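PDB 3B9O: alkane monooxygenase from Geobacillus thermodenitrificans, which belongs to the luciferase-like monooxygenase family of the TIM-barrel class and carries a bound flavin mononucleotide. Local coordinates for residues 119-122 with 123-127; 163-166 with 167-171; 269-272 with 273-276; 412-416 with 417-421. All blocks are in the same frame, centred on the assembly; numbering follows the deposited sequence.

Contact 1. Residues 119-122 with 123-127; sequences MSTL and DHLTK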
loop_
_atom_site.group_PDB
_atom_site.type_symbol
_atom_site.label_atom_id
_atom_site.label_comp_id
_atom_site.label_asym_id
_atom_site.label_seq_id
_atom_site.Cartn_x
_atom_site.Cartn_y
_atom_site.Cartn_z
ATOM N N MET A 119 -1.526 -8.743 -13.119
ATOM C CA MET A 119 -0.238 -8.388 -12.503
ATOM C C MET A 119 0.932 -8.713 -13.420
ATOM O O MET A 119 1.889 -7.946 -13.498
ATOM C CB MET A 119 -0.053 -9.085 -11.146
ATOM C CG MET A 119 -1.042 -8.632 -10.079
ATOM S SD MET A 119 -1.031 -6.842 -9.813
ATOM C CE MET A 119 -2.402 -6.346 -10.732
ATOM N N SER A 120 0.880 -9.857 -14.091
ATOM C CA SER A 120 1.926 -10.173 -15.082
ATOM C C SER A 120 1.951 -9.107 -16.200
ATOM O O SER A 120 3.027 -8.717 -16.669
ATOM C CB SER A 120 1.745 -11.560 -15.693
ATOM O OG SER A 120 2.086 -12.597 -14.754
ATOM N N THR A 121 0.764 -8.661 -16.601
ATOM C CA THR A 121 0.620 -7.650 -17.660
ATOM C C THR A 121 1.270 -6.328 -17.223
ATOM O O THR A 121 2.074 -5.767 -17.965
ATOM C CB THR A 121 -0.876 -7.440 -18.076
ATOM O OG1 THR A 121 -1.396 -8.676 -18.594
ATOM C CG2 THR A 121 -0.993 -6.340 -19.160
ATOM N N LEU A 122 0.956 -5.871 -16.012
ATOM C CA LEU A 122 1.588 -4.654 -15.498
ATOM C C LEU A 122 3.078 -4.851 -15.274
ATOM O O LEU A 122 3.835 -3.928 -15.492
ATOM C CB LEU A 122 0.914 -4.141 -14.232
ATOM C CG LEU A 122 -0.569 -3.777 -14.374
ATOM C CD1 LEU A 122 -1.230 -3.488 -12.978
ATOM C CD2 LEU A 122 -0.770 -2.574 -15.366
ATOM N N ASP A 123 3.502 -6.037 -14.829
ATOM C CA ASP A 123 4.928 -6.283 -14.670
ATOM C C ASP A 123 5.697 -6.138 -16.005
ATOM O O ASP A 123 6.818 -5.624 -16.022
ATOM C CB ASP A 123 5.213 -7.660 -14.025
ATOM C CG ASP A 123 6.646 -7.749 -13.471
ATOM O OD1 ASP A 123 7.016 -6.795 -12.791
ATOM O OD2 ASP A 123 7.363 -8.773 -13.662
ATOM N N HIS A 124 5.106 -6.637 -17.097
ATOM C CA HIS A 124 5.632 -6.379 -18.458
ATOM C C HIS A 124 5.548 -4.886 -18.822
ATOM O O HIS A 124 6.584 -4.269 -19.197
ATOM C CB HIS A 124 4.845 -7.177 -19.523
ATOM C CG HIS A 124 5.185 -8.637 -19.561
ATOM N ND1 HIS A 124 6.456 -9.092 -19.842
ATOM C CD2 HIS A 124 4.425 -9.740 -19.356
ATOM C CE1 HIS A 124 6.470 -10.413 -19.793
ATOM N NE2 HIS A 124 5.259 -10.834 -19.472
ATOM N N LEU A 125 4.347 -4.315 -18.753
ATOM C CA LEU A 125 4.128 -2.936 -19.293
ATOM C C LEU A 125 5.039 -1.922 -18.529
ATOM O O LEU A 125 5.677 -1.053 -19.144
ATOM C CB LEU A 125 2.655 -2.546 -19.195
ATOM C CG LEU A 125 1.718 -3.366 -20.100
ATOM C CD1 LEU A 125 0.260 -2.886 -19.829
ATOM C CD2 LEU A 125 2.197 -3.279 -21.569
ATOM N N THR A 126 5.152 -2.102 -17.206
ATOM C CA THR A 126 5.976 -1.232 -16.340
ATOM C C THR A 126 7.451 -1.606 -16.298
ATOM O O THR A 126 8.248 -0.900 -15.646
ATOM C CB THR A 126 5.486 -1.201 -14.859
ATOM O OG1 THR A 126 5.772 -2.476 -14.249
ATOM C CG2 THR A 126 3.999 -0.904 -14.800
ATOM N N LYS A 127 7.816 -2.705 -16.976
ATOM C CA LYS A 127 9.190 -3.191 -16.975
ATOM C C LYS A 127 9.690 -3.449 -15.532
ATOM O O LYS A 127 10.776 -3.014 -15.108
ATOM C CB LYS A 127 10.100 -2.277 -17.819
ATOM C CG LYS A 127 9.848 -2.391 -19.347
ATOM C CD LYS A 127 10.169 -3.831 -19.843
ATOM C CE LYS A 127 9.749 -4.059 -21.332
ATOM N NZ LYS A 127 8.278 -4.262 -21.450
#

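Contact 2. Residues 163-166 with 167-171; sequences EYLE and VCYKL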
loop_
_atom_site.group_PDB
_atom_site.type_symbol
_atom_site.label_atom_id
_atom_site.label_comp_id
_atom_site.label_asym_id
_atom_site.label_seq_id
_atom_site.Cartn_x
_atom_site.Cartn_y
_atom_site.Cartn_z
ATOM N N GLU A 163 -3.871 -19.233 0.271
ATOM C CA GLU A 163 -4.023 -20.120 -0.886
ATOM C C GLU A 163 -4.074 -19.278 -2.182
ATOM O O GLU A 163 -3.600 -19.720 -3.214
ATOM C CB GLU A 163 -5.308 -20.950 -0.783
ATOM C CG GLU A 163 -5.285 -22.155 -1.709
ATOM C CD GLU A 163 -6.590 -22.899 -1.766
ATOM O OE1 GLU A 163 -7.311 -23.007 -0.748
ATOM O OE2 GLU A 163 -6.905 -23.369 -2.844
ATOM N N TYR A 164 -4.652 -18.075 -2.091
ATOM C CA TYR A 164 -4.704 -17.134 -3.205
ATOM C C TYR A 164 -3.253 -16.844 -3.684
ATOM O O TYR A 164 -2.944 -16.919 -4.882
ATOM C CB TYR A 164 -5.407 -15.842 -2.729
ATOM C CG TYR A 164 -5.907 -14.957 -3.849
ATOM C CD1 TYR A 164 -7.283 -14.802 -4.070
ATOM C CD2 TYR A 164 -5.003 -14.294 -4.707
ATOM C CE1 TYR A 164 -7.787 -14.009 -5.087
ATOM C CE2 TYR A 164 -5.502 -13.483 -5.773
ATOM C CZ TYR A 164 -6.890 -13.352 -5.942
ATOM O OH TYR A 164 -7.366 -12.582 -6.982
ATOM N N LEU A 165 -2.399 -16.479 -2.740
ATOM C CA LEU A 165 -0.962 -16.281 -3.014
ATOM C C LEU A 165 -0.278 -17.563 -3.517
ATOM O O LEU A 165 0.541 -17.503 -4.422
ATOM C CB LEU A 165 -0.254 -15.683 -1.801
ATOM C CG LEU A 165 -0.325 -14.145 -1.658
ATOM C CD1 LEU A 165 0.440 -13.804 -0.422
ATOM C CD2 LEU A 165 0.314 -13.432 -2.851
ATOM N N GLU A 166 -0.630 -18.723 -2.943
ATOM C CA GLU A 166 -0.088 -20.028 -3.388
ATOM C C GLU A 166 -0.301 -20.140 -4.902
ATOM O O GLU A 166 0.633 -20.454 -5.654
ATOM C CB GLU A 166 -0.802 -21.208 -2.660
ATOM C CG GLU A 166 -0.055 -22.572 -2.743
ATOM C CD GLU A 166 -0.817 -23.867 -2.199
ATOM O OE1 GLU A 166 -0.288 -24.982 -2.524
ATOM O OE2 GLU A 166 -1.897 -23.802 -1.492
ATOM N N VAL A 167 -1.542 -19.871 -5.320
ATOM C CA VAL A 167 -1.975 -19.944 -6.743
ATOM C C VAL A 167 -1.202 -18.965 -7.615
ATOM O O VAL A 167 -0.659 -19.358 -8.655
ATOM C CB VAL A 167 -3.521 -19.680 -6.910
ATOM C CG1 VAL A 167 -3.913 -19.600 -8.368
ATOM C CG2 VAL A 167 -4.359 -20.778 -6.169
ATOM N N CYS A 168 -1.123 -17.703 -7.167
ATOM C CA CYS A 168 -0.383 -16.671 -7.904
ATOM C C CYS A 168 1.093 -17.018 -8.004
ATOM O O CYS A 168 1.678 -16.993 -9.107
ATOM C CB CYS A 168 -0.628 -15.280 -7.266
ATOM S SG CYS A 168 -2.346 -14.770 -7.517
ATOM N N TYR A 169 1.703 -17.418 -6.881
ATOM C CA TYR A 169 3.126 -17.851 -6.924
ATOM C C TYR A 169 3.355 -18.985 -7.938
ATOM O O TYR A 169 4.301 -18.927 -8.721
ATOM C CB TYR A 169 3.640 -18.357 -5.559
ATOM C CG TYR A 169 3.674 -17.371 -4.407
ATOM C CD1 TYR A 169 3.524 -17.834 -3.094
ATOM C CD2 TYR A 169 3.855 -15.982 -4.613
ATOM C CE1 TYR A 169 3.565 -16.976 -2.001
ATOM C CE2 TYR A 169 3.907 -15.090 -3.509
ATOM C CZ TYR A 169 3.743 -15.609 -2.212
ATOM O OH TYR A 169 3.796 -14.773 -1.129
ATOM N N LYS A 170 2.499 -20.025 -7.927
ATOM C CA LYS A 170 2.650 -21.123 -8.921
ATOM C C LYS A 170 2.570 -20.623 -10.365
ATOM O O LYS A 170 3.412 -20.947 -11.171
ATOM C CB LYS A 170 1.619 -22.215 -8.696
ATOM C CG LYS A 170 1.865 -23.032 -7.398
ATOM C CD LYS A 170 0.594 -23.817 -7.031
ATOM C CE LYS A 170 0.878 -24.534 -5.714
ATOM N NZ LYS A 170 -0.111 -25.578 -5.444
ATOM N N LEU A 171 1.559 -19.823 -10.667
ATOM C CA LEU A 171 1.437 -19.167 -11.990
ATOM C C LEU A 171 2.650 -18.320 -12.397
ATOM O O LEU A 171 3.221 -18.456 -13.489
ATOM C CB LEU A 171 0.126 -18.333 -12.048
ATOM C CG LEU A 171 -1.185 -19.131 -11.895
ATOM C CD1 LEU A 171 -2.386 -18.211 -11.726
ATOM C CD2 LEU A 171 -1.392 -20.122 -13.108
#

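Contact 3. Residues 269-272 with 273-276; sequences GRNP and DHIK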
loop_
_atom_site.group_PDB
_atom_site.type_symbol
_atom_site.label_atom_id
_atom_site.label_comp_id
_atom_site.label_asym_id
_atom_site.label_seq_id
_atom_site.Cartn_x
_atom_site.Cartn_y
_atom_site.Cartn_z
ATOM N N GLY A 269 11.444 -19.884 7.717
ATOM C CA GLY A 269 12.777 -20.016 7.137
ATOM C C GLY A 269 13.265 -18.750 6.440
ATOM O O GLY A 269 14.222 -18.797 5.646
ATOM N N ARG A 270 12.629 -17.626 6.758
ATOM C CA ARG A 270 12.919 -16.353 6.095
ATOM C C ARG A 270 13.959 -15.568 6.851
ATOM O O ARG A 270 13.887 -15.474 8.094
ATOM C CB ARG A 270 11.648 -15.495 6.037
ATOM C CG ARG A 270 10.616 -15.929 5.041
ATOM C CD ARG A 270 10.440 -14.817 3.998
ATOM N NE ARG A 270 9.339 -14.033 4.442
ATOM C CZ ARG A 270 8.960 -12.831 4.007
ATOM N NH1 ARG A 270 9.587 -12.143 3.050
ATOM N NH2 ARG A 270 7.874 -12.345 4.563
ATOM N N ASN A 271 14.893 -14.972 6.106
ATOM C CA ASN A 271 15.800 -13.992 6.672
ATOM C C ASN A 271 15.010 -12.697 6.927
ATOM O O ASN A 271 14.477 -12.090 6.009
ATOM C CB ASN A 271 16.961 -13.780 5.724
ATOM C CG ASN A 271 17.972 -12.755 6.219
ATOM O OD1 ASN A 271 17.758 -12.009 7.201
ATOM N ND2 ASN A 271 19.102 -12.719 5.527
ATOM N N PRO A 272 14.917 -12.273 8.194
ATOM C CA PRO A 272 14.076 -11.102 8.537
ATOM C C PRO A 272 14.528 -9.780 7.859
ATOM O O PRO A 272 13.721 -8.856 7.690
ATOM C CB PRO A 272 14.154 -11.057 10.071
ATOM C CG PRO A 272 15.494 -11.724 10.392
ATOM C CD PRO A 272 15.575 -12.858 9.375
ATOM N N ASP A 273 15.795 -9.708 7.470
ATOM C CA ASP A 273 16.332 -8.592 6.698
ATOM C C ASP A 273 15.802 -8.583 5.248
ATOM O O ASP A 273 16.106 -7.668 4.462
ATOM C CB ASP A 273 17.862 -8.618 6.701
ATOM C CG ASP A 273 18.454 -8.352 8.082
ATOM O OD1 ASP A 273 17.761 -7.767 8.977
ATOM O OD2 ASP A 273 19.624 -8.732 8.276
ATOM N N HIS A 274 14.993 -9.592 4.903
ATOM C CA HIS A 274 14.379 -9.653 3.583
ATOM C C HIS A 274 12.951 -9.071 3.650
ATOM O O HIS A 274 12.189 -9.225 2.714
ATOM C CB HIS A 274 14.334 -11.094 3.088
ATOM C CG HIS A 274 15.653 -11.620 2.627
ATOM N ND1 HIS A 274 16.829 -10.904 2.729
ATOM C CD2 HIS A 274 15.978 -12.806 2.062
ATOM C CE1 HIS A 274 17.823 -11.631 2.245
ATOM N NE2 HIS A 274 17.331 -12.786 1.829
ATOM N N ILE A 275 12.608 -8.448 4.789
ATOM C CA ILE A 275 11.332 -7.772 4.953
ATOM C C ILE A 275 11.654 -6.305 5.258
ATOM O O ILE A 275 12.354 -6.022 6.232
ATOM C CB ILE A 275 10.491 -8.382 6.134
ATOM C CG1 ILE A 275 10.404 -9.915 6.059
ATOM C CG2 ILE A 275 9.097 -7.749 6.165
ATOM C CD1 ILE A 275 9.891 -10.591 7.365
ATOM N N LYS A 276 11.133 -5.375 4.476
ATOM C CA LYS A 276 11.255 -3.935 4.767
ATOM C C LYS A 276 10.032 -3.432 5.521
ATOM O O LYS A 276 8.906 -3.860 5.257
ATOM C CB LYS A 276 11.403 -3.163 3.453
ATOM C CG LYS A 276 12.547 -3.644 2.594
ATOM C CD LYS A 276 13.879 -3.074 3.080
ATOM C CE LYS A 276 15.019 -3.517 2.152
ATOM N NZ LYS A 276 16.182 -2.601 2.164
HETATM O O HOH W 1 11.683 -11.293 0.887
#

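Contact 4. Residues 412-416 with 417-421; sequences YREKL and FGKGN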
loop_
_atom_site.group_PDB
_atom_site.type_symbol
_atom_site.label_atom_id
_atom_site.label_comp_id
_atom_site.label_asym_id
_atom_site.label_seq_id
_atom_site.Cartn_x
_atom_site.Cartn_y
_atom_site.Cartn_z
ATOM N N TYR A 412 11.779 -2.681 -9.498
ATOM C CA TYR A 412 11.466 -2.189 -8.151
ATOM C C TYR A 412 12.071 -3.120 -7.079
ATOM O O TYR A 412 12.622 -2.640 -6.068
ATOM C CB TYR A 412 9.933 -2.051 -7.996
ATOM C CG TYR A 412 9.472 -1.488 -6.667
ATOM C CD1 TYR A 412 10.202 -0.485 -6.004
ATOM C CD2 TYR A 412 8.275 -1.927 -6.087
ATOM C CE1 TYR A 412 9.776 0.022 -4.752
ATOM C CE2 TYR A 412 7.811 -1.388 -4.845
ATOM C CZ TYR A 412 8.566 -0.417 -4.203
ATOM O OH TYR A 412 8.139 0.095 -2.995
ATOM N N ARG A 413 11.998 -4.435 -7.270
ATOM C CA ARG A 413 12.608 -5.321 -6.258
ATOM C C ARG A 413 14.116 -5.027 -6.079
ATOM O O ARG A 413 14.655 -5.065 -4.957
ATOM C CB ARG A 413 12.343 -6.817 -6.529
ATOM C CG ARG A 413 12.980 -7.765 -5.447
ATOM C CD ARG A 413 12.046 -8.877 -4.971
ATOM N NE ARG A 413 11.522 -9.457 -6.127
ATOM C CZ ARG A 413 10.275 -9.742 -6.520
ATOM N NH1 ARG A 413 9.135 -9.744 -5.820
ATOM N NH2 ARG A 413 10.255 -10.154 -7.750
ATOM N N GLU A 414 14.783 -4.708 -7.176
ATOM C CA GLU A 414 16.215 -4.341 -7.100
ATOM C C GLU A 414 16.462 -2.994 -6.401
ATOM O O GLU A 414 17.436 -2.861 -5.647
ATOM C CB GLU A 414 16.824 -4.365 -8.483
ATOM C CG GLU A 414 16.998 -5.775 -9.039
ATOM C CD GLU A 414 17.334 -5.746 -10.513
ATOM O OE1 GLU A 414 16.454 -5.434 -11.333
ATOM O OE2 GLU A 414 18.506 -6.022 -10.839
ATOM N N LYS A 415 15.566 -2.026 -6.610
ATOM C CA LYS A 415 15.605 -0.736 -5.907
ATOM C C LYS A 415 15.457 -0.940 -4.398
ATOM O O LYS A 415 16.015 -0.166 -3.587
ATOM C CB LYS A 415 14.543 0.232 -6.460
ATOM C CG LYS A 415 14.920 0.709 -7.854
ATOM C CD LYS A 415 13.692 1.041 -8.714
ATOM C CE LYS A 415 14.051 2.094 -9.820
ATOM N NZ LYS A 415 14.869 1.489 -10.864
ATOM N N LEU A 416 14.764 -2.011 -4.026
ATOM C CA LEU A 416 14.526 -2.315 -2.612
ATOM C C LEU A 416 15.635 -3.206 -2.003
ATOM O O LEU A 416 16.075 -2.955 -0.890
ATOM C CB LEU A 416 13.156 -3.002 -2.403
ATOM C CG LEU A 416 11.861 -2.182 -2.524
ATOM C CD1 LEU A 416 10.644 -3.099 -2.631
ATOM C CD2 LEU A 416 11.744 -1.250 -1.299
ATOM N N PHE A 417 16.053 -4.246 -2.730
ATOM C CA PHE A 417 16.871 -5.335 -2.157
ATOM C C PHE A 417 18.251 -5.474 -2.825
ATOM O O PHE A 417 19.044 -6.323 -2.433
ATOM C CB PHE A 417 16.115 -6.664 -2.199
ATOM C CG PHE A 417 14.874 -6.695 -1.311
ATOM C CD1 PHE A 417 13.617 -6.463 -1.854
ATOM C CD2 PHE A 417 14.986 -6.898 0.052
ATOM C CE1 PHE A 417 12.460 -6.465 -1.051
ATOM C CE2 PHE A 417 13.828 -6.921 0.893
ATOM C CZ PHE A 417 12.575 -6.730 0.337
ATOM N N GLY A 418 18.531 -4.650 -3.836
ATOM C CA GLY A 418 19.843 -4.642 -4.477
ATOM C C GLY A 418 19.886 -5.148 -5.904
ATOM O O GLY A 418 19.138 -6.047 -6.288
ATOM N N LYS A 419 20.795 -4.569 -6.686
ATOM C CA LYS A 419 21.010 -4.939 -8.092
ATOM C C LYS A 419 21.190 -6.453 -8.186
ATOM O O LYS A 419 21.896 -7.021 -7.356
ATOM C CB LYS A 419 22.258 -4.217 -8.640
ATOM C CG LYS A 419 22.361 -4.175 -10.162
ATOM C CD LYS A 419 22.757 -2.751 -10.647
ATOM C CE LYS A 419 22.813 -2.651 -12.184
ATOM N NZ LYS A 419 21.886 -3.651 -12.873
ATOM N N GLY A 420 20.540 -7.086 -9.167
ATOM C CA GLY A 420 20.527 -8.563 -9.322
ATOM C C GLY A 420 19.425 -9.287 -8.562
ATOM O O GLY A 420 19.112 -10.428 -8.881
ATOM N N ASN A 421 18.832 -8.646 -7.553
ATOM C CA ASN A 421 17.681 -9.223 -6.871
ATOM C C ASN A 421 16.361 -8.824 -7.517
ATOM O O ASN A 421 15.524 -8.202 -6.879
ATOM C CB ASN A 421 17.675 -8.865 -5.379
ATOM C CG ASN A 421 18.818 -9.483 -4.638
ATOM O OD1 ASN A 421 18.970 -10.694 -4.657
ATOM N ND2 ASN A 421 19.660 -8.657 -4.019
#

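Contact 1. Residues 119-122 with 123-127
Leu125 lies back along the last turn of helix 112-125 and rests on Thr121, one turn earlier. Its CB is 3.5 Å from Thr121 O, and CG comes nearer to the same oxygen, at 3.2 Å. With CG anti to the carbonyl carbon (chi1 -67°) and the branch turned on toward the start of the helix, Leu125 CD1 reaches Thr121 CG2 at 3.7 Å, the two side chains running alongside each other in the same direction. Thr121 O also accepts the Leu125 N-H. His124 treats Ser120 similarly: its ring CD2 stands 3.2 Å from Ser120 O, which also takes the His124 N-H.

Just past the end of the helix, Thr126 turns OG1 back to Leu122 O at 2.7 Å while its own N donates to the same oxygen at 2.8 Å. The two donors approach from opposite faces of the carbonyl plane, so one buried acceptor is gripped twice. Lys127 then takes positive phi in a Schellman motif. Its side chain folds over so that NZ meets His124 O at 2.8 Å from above the carbonyl plane, on the face opposite the Lys127 N-H.

Two polar side chains find their partners beyond the helix: Asp123 OD2 bonds to Ser217 OG and Gln219 N, and His124 NE2 to Glu215 O. Leu122 packs on Ile89 of helix 89-94 and on Ile130, placing this helix end inside the beta-alpha-beta unit of strand 100-106, helix 112-125 and strand 130-135.

Contact 2. Residues 163-166 with 167-171
Glu166 and Lys170 are brought together by complementary torsions: Glu166 CG is anti to its backbone N (chi1 -163°), whereas Lys170 CG is anti to its carbonyl carbon (chi1 -70°), and both chains are extended beyond CG. They therefore run side by side down one flank of helix 154-174, Glu166 CG lying 3.7 Å from Lys170 CE. At their ends Lys170 NZ forms a salt bridge of 3.0 Å with Glu166 OE1, approaching from well above the carboxylate plane. The lysine is spread over its partner's backbone too, with Lys170 CG 3.3 Å from Glu166 O.

On another side of the helix, Leu165 and Tyr169 cross at a slant. Leu165 CD1 touches Tyr169 OH at 3.6 Å and Leu165 CD2 sits 4.0 Å from Tyr169 CE2. Leu165 O lies over one face of that ring, 3.1 Å above its plane and shifted toward the rim, while still accepting the Tyr169 N-H at 2.7 Å. A third pair is Tyr164 and Cys168, a sulfur-aromatic contact in which Cys168 SG approaches Tyr164 CE2 at 3.8 Å, oblique to the ring.

Helix 231-240 meets Leu165 through Phe236, and Tyr169 OH is hydrogen-bonded to His240 ND1 of the same helix. Tyr164 OH is held by Glu110 O. The Lys170 ammonium is shared between the Glu166 carboxylate and His201 ND1; the imidazole is then probably neutral, with ND1 bare toward the lysine and NE2 turned to Glu163 OE2.

Contact 3. Residues 269-272 with 273-276
Asn271 and His274 close a tight 3-10 turn, the Asn271 carbonyl accepting the His274 N-H at 2.8 Å and the Pro272 carbonyl then taking the Ile275 N-H at 3.1 Å. An Asx turn opens it: Asn271 OD1 receives Asp273 N at 3.0 Å, from above the amide plane. This is the connection from helix 251-265 to strand 276-285 of the TIM barrel.

The asparagine side chain is doubly used. With CG anti to the backbone N (chi1 179°), its amide reaches forward to Asp273 and stacks on the imidazole of His274, the planes 28° apart. Asn271 CB lies over the centre of the His274 ring, a CH-pi contact of 3.9 Å to the centroid. Asp273 itself turns to Arg262 of helix 251-265, with which it forms a salt bridge.

Arg270, bent at its second and third torsions, crosses Ile275 at about a right angle. Ile275 CG1 lies over one face of the Arg270 guanidinium, 3.5 Å above its plane and shifted toward the rim. NH2 is fixed by the carbonyls of Ala238 and Ala241. At the guanidinium edge, in plane, a water accepts a weak bond from Arg270 NH1 and donates to His274 O at 2.8 Å.

Contact 4. Residues 412-416 with 417-421
Glu414 folding onto Gly420 is a local contact at a helix terminus: helix 412-417 ends and the chain turns back beside it, next to the barrel strands 6-12 and 223-227. The last helical bonds run from Phe417 N to Arg413 O and from Gly418 N to Glu414 O, both 2.8 Å. Glu414 then reaches past this end: its chain extends beyond CG, and OE2 accepts the Gly420 N-H at 2.8 Å through its anti lone pair. The other oxygen, OE1, is bonded to Thr411 OG1, so both carboxylate oxygens are engaged. On the way Glu414 CG passes 3.5 Å from Asn421 C.

Arg413 is pressed against the returning chain, CG only 3.0 Å from Asn421 O, while its guanidinium continues to a salt bridge with Glu242. The Phe417 ring lies against Leu416, CD1 3.5 Å from Leu416 CB. Asn421 N closes the turn on Gly418 O, and Asn421 ND2 ties it back to the last helical residue through Phe417 O at 2.9 Å.

Gly418, with a phi of 112°, breaks the helix and begins a type II beta turn to Asn421 in which Gly420 fills the third position with positive phi, the classic setting for glycine in this turn.

Overall arrangement
In chain order the four contacts run from 1 to 4, and all are local turns or helix segments around one parallel barrel. Contacts 1 and 2 lie on two helices, 112-125 and 154-174, which touch; their centres are 17 Å apart. Contact 3 sits on the loop leading into barrel strand 276-285, about 20 Å from contact 2 between centres. The late helix 412-417 of contact 4 comes back to this region: the centres of contacts 3 and 4 are 14 Å apart, and the two touch directly, with Lys276 NZ bonded to Leu416 O and His274 O packed on Phe417. The C-terminal part is thereby joined to the barrel.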